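Local coordinates for protein alginate lyase A1-II' (Sphingomonas sp. A1, PDB 2CWS) that depolymerises alginate as a family-7 polysaccharide lyase, this chain being its alginate lyase domain, probably by eliminative cleavage of the sugar chain, at residues S38-T43 and W52-G57; T119-L124 and K194-Y199; V125-Q130 and L134-K139; V172-V175 and D180-S183. All blocks are in the same frame, centred on the assembly; numbering follows the deposited sequence. Where two conformers were deposited one is given.

Contact 1: residues S38-T43 and W52-G57; sequences SQYFYT and WAPTTG
Y40 and W52 lie side by side at the open end of the beta hairpin formed by strands 41-43 and 49-54, at one margin of a sheet in a concanavalin-like beta sandwich. Their rings are turned almost alike, planes 11° apart, yet neither lies over the other: the centroids of the Y40 ring and the W52 six-membered ring are 5.8 Å apart, and the touch is rim to rim, with Y40 CD1 3.7 Å from W52 CE3. The indole reaches this place because W52 CG stands opposite its own backbone N (chi1 174°). W52 O approaches Y40 from the edge, in the ring plane and 3.5 Å from CD1, while P54 CD touches the same rim at CE1. In the conformer described, Q39 lays its CG over the centre of one face of the phenol ring, 3.6 Å above the plane. Q39 also supplies its carbonyl O, 3.4 Å from W52 CB, so both central residues of the turn, Q39 and Y40, border the tryptophan. With an alanine in place of W52, the rim of Y40 would probably lose its aromatic neighbour, a gap would open beside Q39, and S215 OG would lose its weak bond from NE1. The turn itself, type I from S38 to F41, is pinned by an ST turn in which S38 OG accepts from Y40 N at 3.0 Å. Y40 O is gripped twice: S68 OG bonds to it, and W52 N donates to it at 2.9 Å from a position 54° out of the carbonyl plane.

Contact 2: residues T119-L124 and K194-Y199; sequences TNAPPL and KNLKYY
L196 meets A121 and P122 through the forked end of its side chain, without any hydrogen bond between segments 119-124 and 194-199. In the conformer described, its CB is still 5.1 Å from A121 CB. CG, set opposite the carbonyl carbon (chi1 -63°), closes this to 4.5 Å, and the two methyls complete the approach. CD2 lies 3.7 Å from A121 CB and CD1 4.0 Å from the same atom, so the alanine methyl faces both prongs of the fork. CD1 also reaches the ring of P122, 4.3 Å from its CD. Further along, L124 and Y198 make a second apolar touch, L124 CD2 coming obliquely to the tyrosine ring at 4.0 Å from CE1. The ring end of Y198 is held by its OH, which hydrogen-bonds to W193 O. In the antiparallel sheet of this beta sandwich the two strands flank strand 106-114 and do not pair directly, hence the join through largely buried side chains: P122 pairs with G113 and L124 with I111 on one flank, K197 with I114 on the other. Where the chain turns a corner, L124 packs against V138 of strand 133-139 and F186 of the short helix 186-189.

Contact 3: residues V125-Q130 and L134-K139; sequences VKAVFQ and LDMQVK
Q137 has CG opposite its carbonyl carbon (chi1 -63°) and runs out extended, while V128 holds CG2 opposite its own carbonyl carbon, and the two side chains cross at a slant with Q137 CG 4.0 Å from V128 CG2. They share one face of the antiparallel beta hairpin of strands 120-130 and 133-139 with K126 and D135. The charged ends here have partners outside the hairpin: K126 NZ makes a salt bridge with D148, and the buried D135 carboxylate is satisfied by H150 ND1 and the backbone N of N151. On the other face these segments present only apolar side chains. L134 CD1 comes at the edge of the F129 ring and lies 4.2 Å from F129 CB, and V125 CG2 is 4.2 Å from V138 CG2. This face turns into the sandwich, where A127 and, in the conformer described, M136 pack on M164 of strand 162-169. The strands run 160° apart in direction, in regular register from V125 opposite V138 to F129 opposite L134. Two hydrogen-bonded pairs supply four nearly straight bonds: K126 and Q137 exchange N-H and C=O, as do V128 and D135, with D135 N 2.9 Å from V128 O and in its carbonyl plane.

Contact 4: residues V172-V175 and D180-S183; sequences VAYV and DTRS
V175 and R182 form the hydrogen-bonded pair of an antiparallel beta hairpin whose strand segments run at 156° to each other. V175 N donates to R182 O at 2.8 Å, in the carbonyl plane, and R182 N returns the bond to V175 O at 2.9 Å. Next to them Y174 and S183 form a non-hydrogen-bonded pair, with a CA-H...O contact of 3.1 Å from S183 CA to A173 O. On the sheet face carrying both, S183 CB comes obliquely to the Y174 ring, 3.7 Å from CD2, while T181 CG2 meets the ring edge. On the opposite face the V175 and R182 side chains cross at about a right angle, V175 CG2 3.9 Å from R182 CB. R182 then bends at chi2 (-69°) and turns back over its own strand to grip D180 side-on, NE to OD1 and NH1 to OD2, both 2.9 Å. Both oxygens lie close to the guanidinium plane, but the carboxylate is tilted, each being met from above its plane; NH2 is taken by Y152 O. Replacing R182 by a leucine would probably leave the D180 carboxylate without its mate and Y152 O without this donor. Strand 180-185 edges its sheet; 172-177 joins it to strand 162-169, where R167 bonds to the Y174 backbone and makes a cation-pi contact with its ring, while R182 makes another with F153 of strand 148-154 in the other sheet.

In the fold
The four contacts sample both sheets of the sandwich. Contacts 2 and 3 share strand 120-130 and join where L124 O probably accepts a hydrogen bond from K139 N at 2.8 Å. Contact 3 packs its apolar face onto contact 4, with V125 CG1 4.0 Å from V175 CG1, so these two tie sheet to sheet, centres about 12 Å apart. Contact 1 lies at the far margin of the sheet that holds contact 4, about 30 Å away between centres. Strand 106-114, beside contacts 2 and 3, carries Q110 and H112, and Y199 meets H112 and R71; these appear to match signature motifs of family-7 lyases, consistent with a substrate cleft over that sheet's concave face, as in relatives.

Contact 1: residues S38-T43 and W52-G57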
loop_
_atom_site.group_PDB
_atom_site.type_symbol
_atom_site.label_atom_id
_atom_site.label_comp_id
_atom_site.label_asym_id
_atom_site.label_seq_id
_atom_site.Cartn_x
_atom_site.Cartn_y
_atom_site.Cartn_z
ATOM N N SER A 38 -13.335 13.022 -3.609
ATOM C CA SER A 38 -12.868 13.855 -4.701
ATOM C C SER A 38 -12.678 12.970 -5.936
ATOM O O SER A 38 -12.957 11.762 -5.920
ATOM C CB SER A 38 -11.524 14.479 -4.349
ATOM O OG SER A 38 -10.524 13.474 -4.317
ATOM N N GLN A 39 -12.116 13.573 -6.991
ATOM C CA GLN A 39 -11.813 12.800 -8.196
ATOM C C GLN A 39 -10.788 11.704 -7.924
ATOM O O GLN A 39 -10.702 10.762 -8.699
ATOM C CB GLN A 39 -11.308 13.722 -9.343
ATOM C CG GLN A 39 -9.964 14.352 -9.016
ATOM C CD GLN A 39 -9.567 15.398 -10.034
ATOM O OE1 GLN A 39 -9.697 15.182 -11.227
ATOM N NE2 GLN A 39 -9.031 16.547 -9.583
ATOM N N TYR A 40 -10.014 11.851 -6.846
ATOM C CA TYR A 40 -8.953 10.897 -6.550
ATOM C C TYR A 40 -9.380 9.737 -5.632
ATOM O O TYR A 40 -8.653 8.782 -5.482
ATOM C CB TYR A 40 -7.814 11.613 -5.833
ATOM C CG TYR A 40 -7.293 12.798 -6.632
ATOM C CD1 TYR A 40 -6.707 12.659 -7.863
ATOM C CD2 TYR A 40 -7.371 14.104 -6.052
ATOM C CE1 TYR A 40 -6.222 13.764 -8.591
ATOM C CE2 TYR A 40 -6.872 15.179 -6.765
ATOM C CZ TYR A 40 -6.292 14.994 -8.019
ATOM O OH TYR A 40 -5.812 16.106 -8.692
ATOM N N PHE A 41 -10.532 9.898 -4.988
ATOM C CA PHE A 41 -10.892 9.032 -3.873
ATOM C C PHE A 41 -12.406 9.131 -3.659
ATOM O O PHE A 41 -12.874 10.204 -3.234
ATOM C CB PHE A 41 -10.138 9.505 -2.648
ATOM C CG PHE A 41 -10.413 8.707 -1.396
ATOM C CD1 PHE A 41 -9.727 7.516 -1.170
ATOM C CD2 PHE A 41 -11.325 9.170 -0.435
ATOM C CE1 PHE A 41 -9.923 6.797 0.003
ATOM C CE2 PHE A 41 -11.509 8.451 0.751
ATOM C CZ PHE A 41 -10.803 7.271 0.981
ATOM N N TYR A 42 -13.121 8.052 -3.949
ATOM C CA TYR A 42 -14.575 8.175 -3.910
ATOM C C TYR A 42 -15.175 6.776 -3.765
ATOM O O TYR A 42 -14.518 5.775 -3.962
ATOM C CB TYR A 42 -15.096 8.849 -5.179
ATOM C CG TYR A 42 -14.752 8.146 -6.477
ATOM C CD1 TYR A 42 -15.580 7.189 -7.012
ATOM C CD2 TYR A 42 -13.603 8.483 -7.168
ATOM C CE1 TYR A 42 -15.301 6.525 -8.189
ATOM C CE2 TYR A 42 -13.300 7.863 -8.397
ATOM C CZ TYR A 42 -14.150 6.873 -8.892
ATOM O OH TYR A 42 -13.926 6.279 -10.102
ATOM N N THR A 43 -16.477 6.772 -3.438
ATOM C CA THR A 43 -17.218 5.500 -3.396
ATOM C C THR A 43 -17.873 5.305 -4.747
ATOM O O THR A 43 -18.622 6.179 -5.200
ATOM C CB THR A 43 -18.283 5.569 -2.301
ATOM O OG1 THR A 43 -17.619 5.678 -1.043
ATOM C CG2 THR A 43 -19.167 4.324 -2.369
ATOM N N TRP A 52 -8.197 6.958 -7.738
ATOM C CA TRP A 52 -7.849 7.327 -9.109
ATOM C C TRP A 52 -6.619 8.239 -9.080
ATOM O O TRP A 52 -6.562 9.165 -8.254
ATOM C CB TRP A 52 -9.059 8.046 -9.810
ATOM C CG TRP A 52 -8.616 8.545 -11.167
ATOM C CD1 TRP A 52 -8.500 7.748 -12.295
ATOM C CD2 TRP A 52 -8.189 9.851 -11.577
ATOM N NE1 TRP A 52 -8.050 8.488 -13.347
ATOM C CE2 TRP A 52 -7.848 9.811 -12.927
ATOM C CE3 TRP A 52 -8.104 11.098 -10.873
ATOM C CZ2 TRP A 52 -7.392 10.902 -13.661
ATOM C CZ3 TRP A 52 -7.654 12.196 -11.599
ATOM C CH2 TRP A 52 -7.316 12.097 -12.973
ATOM N N ALA A 53 -5.661 7.970 -9.965
ATOM C CA ALA A 53 -4.479 8.848 -10.024
ATOM C C ALA A 53 -3.973 8.910 -11.457
ATOM O O ALA A 53 -3.810 7.863 -12.101
ATOM C CB ALA A 53 -3.345 8.350 -9.123
ATOM N N PRO A 54 -3.687 10.094 -11.962
ATOM C CA PRO A 54 -3.116 10.270 -13.298
ATOM C C PRO A 54 -1.606 10.135 -13.275
ATOM O O PRO A 54 -0.929 10.475 -12.298
ATOM C CB PRO A 54 -3.529 11.719 -13.645
ATOM C CG PRO A 54 -3.460 12.421 -12.310
ATOM C CD PRO A 54 -3.968 11.427 -11.287
ATOM N N THR A 55 -1.040 9.715 -14.415
ATOM C CA THR A 55 0.417 9.511 -14.500
ATOM C C THR A 55 1.191 10.820 -14.390
ATOM O O THR A 55 2.381 10.758 -14.026
ATOM C CB THR A 55 0.845 8.774 -15.790
ATOM O OG1 THR A 55 0.481 9.576 -16.923
ATOM C CG2 THR A 55 0.145 7.409 -15.860
ATOM N N THR A 56 0.529 11.938 -14.646
ATOM C CA THR A 56 1.183 13.257 -14.522
ATOM C C THR A 56 0.980 13.872 -13.146
ATOM O O THR A 56 1.313 15.065 -12.972
ATOM C CB THR A 56 0.619 14.188 -15.623
ATOM O OG1 THR A 56 -0.828 14.114 -15.452
ATOM C CG2 THR A 56 0.996 13.722 -16.993
ATOM N N GLY A 57 0.492 13.130 -12.189
ATOM C CA GLY A 57 0.239 13.670 -10.860
ATOM C C GLY A 57 1.542 14.054 -10.129
ATOM O O GLY A 57 2.653 13.708 -10.474
#

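Contact 2: residues T119-L124 and K194-Y199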
loop_
_atom_site.group_PDB
_atom_site.type_symbol
_atom_site.label_atom_id
_atom_site.label_comp_id
_atom_site.label_asym_id
_atom_site.label_seq_id
_atom_site.Cartn_x
_atom_site.Cartn_y
_atom_site.Cartn_z
ATOM N N THR A 119 12.160 9.573 9.632
ATOM C CA THR A 119 12.752 9.832 8.298
ATOM C C THR A 119 12.580 8.620 7.423
ATOM O O THR A 119 12.367 7.463 7.816
ATOM C CB THR A 119 14.205 10.322 8.394
ATOM O OG1 THR A 119 14.990 9.330 9.044
ATOM C CG2 THR A 119 14.288 11.611 9.209
ATOM N N ASN A 120 12.608 8.822 6.114
ATOM C CA ASN A 120 12.284 7.780 5.174
ATOM C C ASN A 120 13.313 6.628 5.224
ATOM O O ASN A 120 14.496 6.708 5.577
ATOM C CB ASN A 120 12.046 8.330 3.759
ATOM C CG ASN A 120 11.505 7.262 2.784
ATOM O OD1 ASN A 120 10.377 6.759 2.927
ATOM N ND2 ASN A 120 12.279 6.869 1.767
ATOM N N ALA A 121 12.750 5.501 4.860
ATOM C CA ALA A 121 13.515 4.231 4.713
ATOM C C ALA A 121 12.857 3.447 3.611
ATOM O O ALA A 121 11.797 3.865 3.085
ATOM C CB ALA A 121 13.571 3.533 6.038
ATOM N N PRO A 122 13.449 2.353 3.139
ATOM C CA PRO A 122 12.882 1.679 1.970
ATOM C C PRO A 122 11.554 0.999 2.222
ATOM O O PRO A 122 11.258 0.611 3.348
ATOM C CB PRO A 122 13.954 0.602 1.617
ATOM C CG PRO A 122 15.222 1.174 2.240
ATOM C CD PRO A 122 14.762 1.790 3.528
ATOM N N PRO A 123 10.864 0.776 1.117
ATOM C CA PRO A 123 9.710 -0.170 1.213
ATOM C C PRO A 123 10.275 -1.526 1.598
ATOM O O PRO A 123 11.395 -1.852 1.239
ATOM C CB PRO A 123 9.122 -0.207 -0.174
ATOM C CG PRO A 123 10.086 0.490 -1.056
ATOM C CD PRO A 123 11.109 1.237 -0.250
ATOM N N LEU A 124 9.427 -2.283 2.303
ATOM C CA LEU A 124 9.729 -3.696 2.565
ATOM C C LEU A 124 8.937 -4.638 1.656
ATOM O O LEU A 124 9.520 -5.511 1.024
ATOM C CB LEU A 124 9.419 -4.031 4.032
ATOM C CG LEU A 124 9.595 -5.543 4.383
ATOM C CD1 LEU A 124 11.077 -5.949 4.267
ATOM C CD2 LEU A 124 9.034 -5.823 5.766
ATOM N N LYS A 194 15.926 -4.757 11.821
ATOM C CA LYS A 194 15.515 -4.518 13.198
ATOM C C LYS A 194 15.710 -3.063 13.593
ATOM O O LYS A 194 15.169 -2.673 14.635
ATOM C CB LYS A 194 16.314 -5.404 14.171
ATOM C CG LYS A 194 16.060 -6.905 14.020
ATOM C CD LYS A 194 16.865 -7.666 15.054
ATOM C CE LYS A 194 16.797 -9.160 14.893
ATOM N NZ LYS A 194 17.436 -9.871 16.056
ATOM N N ASN A 195 16.443 -2.273 12.808
ATOM C CA ASN A 195 16.654 -0.838 13.110
ATOM C C ASN A 195 15.708 0.069 12.350
ATOM O O ASN A 195 15.913 1.292 12.339
ATOM C CB ASN A 195 18.100 -0.464 12.739
ATOM C CG ASN A 195 19.098 -1.201 13.650
ATOM O OD1 ASN A 195 18.820 -1.364 14.841
ATOM N ND2 ASN A 195 20.206 -1.629 13.052
ATOM N N LEU A 196 14.649 -0.522 11.779
ATOM C CA LEU A 196 13.590 0.239 11.130
ATOM C C LEU A 196 12.274 -0.114 11.800
ATOM O O LEU A 196 12.106 -1.175 12.384
ATOM C CB LEU A 196 13.550 -0.074 9.637
ATOM C CG LEU A 196 14.810 0.316 8.895
ATOM C CD1 LEU A 196 14.633 -0.105 7.428
ATOM C CD2 LEU A 196 15.093 1.815 8.964
ATOM N N LYS A 197 11.308 0.806 11.638
ATOM C CA LYS A 197 9.904 0.550 11.943
ATOM C C LYS A 197 9.150 0.508 10.633
ATOM O O LYS A 197 9.730 0.657 9.542
ATOM C CB LYS A 197 9.361 1.656 12.843
ATOM C CG LYS A 197 10.283 1.860 14.061
ATOM C CD LYS A 197 10.178 0.730 15.060
ATOM C CE LYS A 197 8.881 0.692 15.823
ATOM N NZ LYS A 197 8.646 1.704 16.912
ATOM N N TYR A 198 7.835 0.247 10.708
ATOM C CA TYR A 198 7.039 -0.105 9.533
ATOM C C TYR A 198 5.637 0.434 9.645
ATOM O O TYR A 198 5.100 0.639 10.752
ATOM C CB TYR A 198 6.899 -1.682 9.371
ATOM C CG TYR A 198 8.284 -2.315 9.360
ATOM C CD1 TYR A 198 8.995 -2.358 8.146
ATOM C CD2 TYR A 198 8.908 -2.754 10.521
ATOM C CE1 TYR A 198 10.281 -2.892 8.114
ATOM C CE2 TYR A 198 10.192 -3.243 10.510
ATOM C CZ TYR A 198 10.884 -3.313 9.324
ATOM O OH TYR A 198 12.156 -3.798 9.242
ATOM N N TYR A 199 5.008 0.641 8.500
ATOM C CA TYR A 199 3.594 0.960 8.427
ATOM C C TYR A 199 3.034 0.362 7.134
ATOM O O TYR A 199 3.744 0.199 6.123
ATOM C CB TYR A 199 3.345 2.474 8.491
ATOM C CG TYR A 199 4.004 3.288 7.420
ATOM C CD1 TYR A 199 5.254 3.865 7.657
ATOM C CD2 TYR A 199 3.442 3.497 6.176
ATOM C CE1 TYR A 199 5.898 4.620 6.707
ATOM C CE2 TYR A 199 4.064 4.231 5.206
ATOM C CZ TYR A 199 5.316 4.792 5.451
ATOM O OH TYR A 199 5.918 5.538 4.474
#

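Contact 3: residues V125-Q130 and L134-K139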
loop_
_atom_site.group_PDB
_atom_site.type_symbol
_atom_site.label_atom_id
_atom_site.label_comp_id
_atom_site.label_asym_id
_atom_site.label_seq_id
_atom_site.Cartn_x
_atom_site.Cartn_y
_atom_site.Cartn_z
ATOM N N VAL A 125 7.618 -4.473 1.592
ATOM C CA VAL A 125 6.769 -5.296 0.716
ATOM C C VAL A 125 6.056 -4.368 -0.245
ATOM O O VAL A 125 5.469 -3.375 0.199
ATOM C CB VAL A 125 5.750 -6.133 1.500
ATOM C CG1 VAL A 125 4.876 -6.940 0.528
ATOM C CG2 VAL A 125 6.456 -7.023 2.539
ATOM N N LYS A 126 6.053 -4.712 -1.513
ATOM C CA LYS A 126 5.290 -4.013 -2.538
ATOM C C LYS A 126 4.438 -4.991 -3.301
ATOM O O LYS A 126 4.966 -5.959 -3.879
ATOM C CB LYS A 126 6.220 -3.292 -3.542
ATOM C CG LYS A 126 7.180 -2.319 -2.836
ATOM C CD LYS A 126 8.384 -1.932 -3.732
ATOM C CE LYS A 126 9.378 -3.129 -3.785
ATOM N NZ LYS A 126 10.556 -2.743 -4.631
ATOM N N ALA A 127 3.117 -4.787 -3.305
ATOM C CA ALA A 127 2.191 -5.664 -4.033
ATOM C C ALA A 127 1.996 -5.061 -5.408
ATOM O O ALA A 127 1.256 -4.085 -5.567
ATOM C CB ALA A 127 0.901 -5.815 -3.236
ATOM N N VAL A 128 2.703 -5.619 -6.395
ATOM C CA VAL A 128 2.753 -5.073 -7.750
ATOM C C VAL A 128 1.767 -5.783 -8.650
ATOM O O VAL A 128 1.920 -6.987 -8.921
ATOM C CB VAL A 128 4.171 -5.225 -8.323
ATOM C CG1 VAL A 128 4.226 -4.614 -9.724
ATOM C CG2 VAL A 128 5.222 -4.592 -7.396
ATOM N N PHE A 129 0.743 -5.046 -9.093
ATOM C CA PHE A 129 -0.305 -5.592 -9.946
ATOM C C PHE A 129 0.029 -5.340 -11.398
ATOM O O PHE A 129 0.294 -4.213 -11.812
ATOM C CB PHE A 129 -1.663 -4.946 -9.590
ATOM C CG PHE A 129 -2.770 -5.464 -10.501
ATOM C CD1 PHE A 129 -3.051 -4.919 -11.740
ATOM C CD2 PHE A 129 -3.520 -6.542 -10.071
ATOM C CE1 PHE A 129 -3.985 -5.477 -12.555
ATOM C CE2 PHE A 129 -4.480 -7.099 -10.894
ATOM C CZ PHE A 129 -4.701 -6.563 -12.177
ATOM N N GLN A 130 -0.111 -6.433 -12.186
ATOM C CA GLN A 130 -0.200 -6.399 -13.663
ATOM C C GLN A 130 -1.403 -7.231 -14.067
ATOM O O GLN A 130 -1.878 -8.083 -13.307
ATOM C CB GLN A 130 1.065 -6.849 -14.346
ATOM C CG GLN A 130 2.177 -5.968 -13.727
ATOM C CD GLN A 130 3.364 -6.022 -14.610
ATOM O OE1 GLN A 130 4.190 -6.954 -14.452
ATOM N NE2 GLN A 130 3.514 -5.079 -15.533
ATOM N N LEU A 134 0.161 -10.896 -10.074
ATOM C CA LEU A 134 0.596 -9.975 -9.017
ATOM C C LEU A 134 1.913 -10.486 -8.472
ATOM O O LEU A 134 2.127 -11.708 -8.327
ATOM C CB LEU A 134 -0.470 -9.872 -7.928
ATOM C CG LEU A 134 -0.130 -8.713 -6.931
ATOM C CD1 LEU A 134 -1.348 -7.870 -6.634
ATOM C CD2 LEU A 134 0.485 -9.358 -5.694
ATOM N N ASP A 135 2.836 -9.587 -8.195
ATOM C CA ASP A 135 4.151 -9.897 -7.659
ATOM C C ASP A 135 4.260 -9.232 -6.287
ATOM O O ASP A 135 4.290 -8.000 -6.211
ATOM C CB ASP A 135 5.207 -9.361 -8.610
ATOM C CG ASP A 135 6.635 -9.632 -8.187
ATOM O OD1 ASP A 135 6.903 -10.321 -7.191
ATOM O OD2 ASP A 135 7.505 -9.078 -8.943
ATOM N N MET A 136 4.279 -10.037 -5.230
ATOM C CA MET A 136 4.562 -9.504 -3.892
ATOM C C MET A 136 6.059 -9.452 -3.720
ATOM O O MET A 136 6.705 -10.464 -3.428
ATOM C CB MET A 136 4.115 -10.539 -2.831
ATOM C CG MET A 136 2.616 -10.428 -2.646
ATOM S SD MET A 136 2.102 -8.929 -1.791
ATOM C CE MET A 136 0.705 -9.625 -0.923
ATOM N N GLN A 137 6.630 -8.294 -3.919
ATOM C CA GLN A 137 8.080 -8.089 -3.892
ATOM C C GLN A 137 8.494 -7.770 -2.460
ATOM O O GLN A 137 7.900 -6.910 -1.820
ATOM C CB GLN A 137 8.448 -6.910 -4.808
ATOM C CG GLN A 137 8.087 -7.215 -6.256
ATOM C CD GLN A 137 8.401 -6.112 -7.264
ATOM O OE1 GLN A 137 8.216 -6.316 -8.503
ATOM N NE2 GLN A 137 8.821 -4.983 -6.849
ATOM N N VAL A 138 9.509 -8.481 -1.981
ATOM C CA VAL A 138 10.036 -8.228 -0.622
ATOM C C VAL A 138 11.472 -7.792 -0.755
ATOM O O VAL A 138 12.327 -8.530 -1.306
ATOM C CB VAL A 138 9.910 -9.462 0.298
ATOM C CG1 VAL A 138 10.375 -9.103 1.692
ATOM C CG2 VAL A 138 8.470 -9.984 0.330
ATOM N N LYS A 139 11.788 -6.609 -0.288
ATOM C CA LYS A 139 13.137 -6.115 -0.417
ATOM C C LYS A 139 14.089 -6.957 0.405
ATOM O O LYS A 139 13.754 -7.388 1.505
ATOM C CB LYS A 139 13.147 -4.645 0.037
ATOM C CG LYS A 139 14.480 -3.957 -0.328
ATOM C CD LYS A 139 14.522 -2.492 0.024
ATOM C CE LYS A 139 15.630 -1.708 -0.637
ATOM N NZ LYS A 139 16.992 -2.329 -0.480
#

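Contact 4: residues V172-V175 and D180-S183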
loop_
_atom_site.group_PDB
_atom_site.type_symbol
_atom_site.label_atom_id
_atom_site.label_comp_id
_atom_site.label_asym_id
_atom_site.label_seq_id
_atom_site.Cartn_x
_atom_site.Cartn_y
_atom_site.Cartn_z
ATOM N N VAL A 172 9.526 -12.087 9.789
ATOM C CA VAL A 172 9.234 -12.872 8.584
ATOM C C VAL A 172 7.982 -12.250 7.961
ATOM O O VAL A 172 7.021 -11.955 8.671
ATOM C CB VAL A 172 8.993 -14.357 8.914
ATOM C CG1 VAL A 172 8.745 -15.136 7.625
ATOM C CG2 VAL A 172 10.193 -14.902 9.700
ATOM N N ALA A 173 8.051 -12.019 6.661
ATOM C CA ALA A 173 6.904 -11.512 5.894
ATOM C C ALA A 173 6.188 -12.681 5.233
ATOM O O ALA A 173 6.829 -13.498 4.547
ATOM C CB ALA A 173 7.351 -10.534 4.822
ATOM N N TYR A 174 4.882 -12.728 5.402
ATOM C CA TYR A 174 3.995 -13.702 4.786
ATOM C C TYR A 174 3.086 -12.924 3.843
ATOM O O TYR A 174 2.358 -12.033 4.285
ATOM C CB TYR A 174 3.166 -14.461 5.842
ATOM C CG TYR A 174 4.057 -15.172 6.835
ATOM C CD1 TYR A 174 4.577 -14.505 7.945
ATOM C CD2 TYR A 174 4.379 -16.514 6.643
ATOM C CE1 TYR A 174 5.406 -15.144 8.862
ATOM C CE2 TYR A 174 5.205 -17.173 7.545
ATOM C CZ TYR A 174 5.691 -16.482 8.637
ATOM O OH TYR A 174 6.544 -17.137 9.543
ATOM N N VAL A 175 3.161 -13.255 2.559
ATOM C CA VAL A 175 2.468 -12.503 1.514
ATOM C C VAL A 175 1.486 -13.442 0.841
ATOM O O VAL A 175 1.872 -14.526 0.387
ATOM C CB VAL A 175 3.486 -11.847 0.551
ATOM C CG1 VAL A 175 4.350 -10.847 1.330
ATOM C CG2 VAL A 175 4.359 -12.859 -0.193
ATOM N N ASP A 180 -3.180 -18.225 -1.026
ATOM C CA ASP A 180 -1.858 -18.787 -1.386
ATOM C C ASP A 180 -0.809 -17.909 -0.704
ATOM O O ASP A 180 -0.689 -16.740 -1.067
ATOM C CB ASP A 180 -1.748 -18.761 -2.906
ATOM C CG ASP A 180 -0.437 -19.217 -3.467
ATOM O OD1 ASP A 180 0.532 -19.443 -2.672
ATOM O OD2 ASP A 180 -0.341 -19.348 -4.718
ATOM N N THR A 181 -0.100 -18.463 0.297
ATOM C CA THR A 181 0.844 -17.702 1.065
ATOM C C THR A 181 2.278 -18.102 0.723
ATOM O O THR A 181 2.619 -19.291 0.607
ATOM C CB THR A 181 0.601 -17.914 2.562
ATOM O OG1 THR A 181 -0.696 -17.461 2.890
ATOM C CG2 THR A 181 1.625 -17.196 3.426
ATOM N N ARG A 182 3.126 -17.090 0.592
ATOM C CA ARG A 182 4.570 -17.270 0.442
ATOM C C ARG A 182 5.267 -16.542 1.598
ATOM O O ARG A 182 4.671 -15.619 2.177
ATOM C CB ARG A 182 5.062 -16.625 -0.885
ATOM C CG ARG A 182 4.143 -16.890 -2.058
ATOM C CD ARG A 182 4.117 -18.347 -2.555
ATOM N NE ARG A 182 3.062 -18.510 -3.604
ATOM C CZ ARG A 182 3.188 -18.059 -4.856
ATOM N NH1 ARG A 182 2.163 -18.198 -5.694
ATOM N NH2 ARG A 182 4.307 -17.471 -5.295
ATOM N N SER A 183 6.514 -16.866 1.906
ATOM C CA SER A 183 7.178 -16.151 3.006
ATOM C C SER A 183 8.602 -15.801 2.629
ATOM O O SER A 183 9.263 -16.487 1.833
ATOM C CB SER A 183 7.164 -16.986 4.305
ATOM O OG SER A 183 8.053 -18.125 4.196
#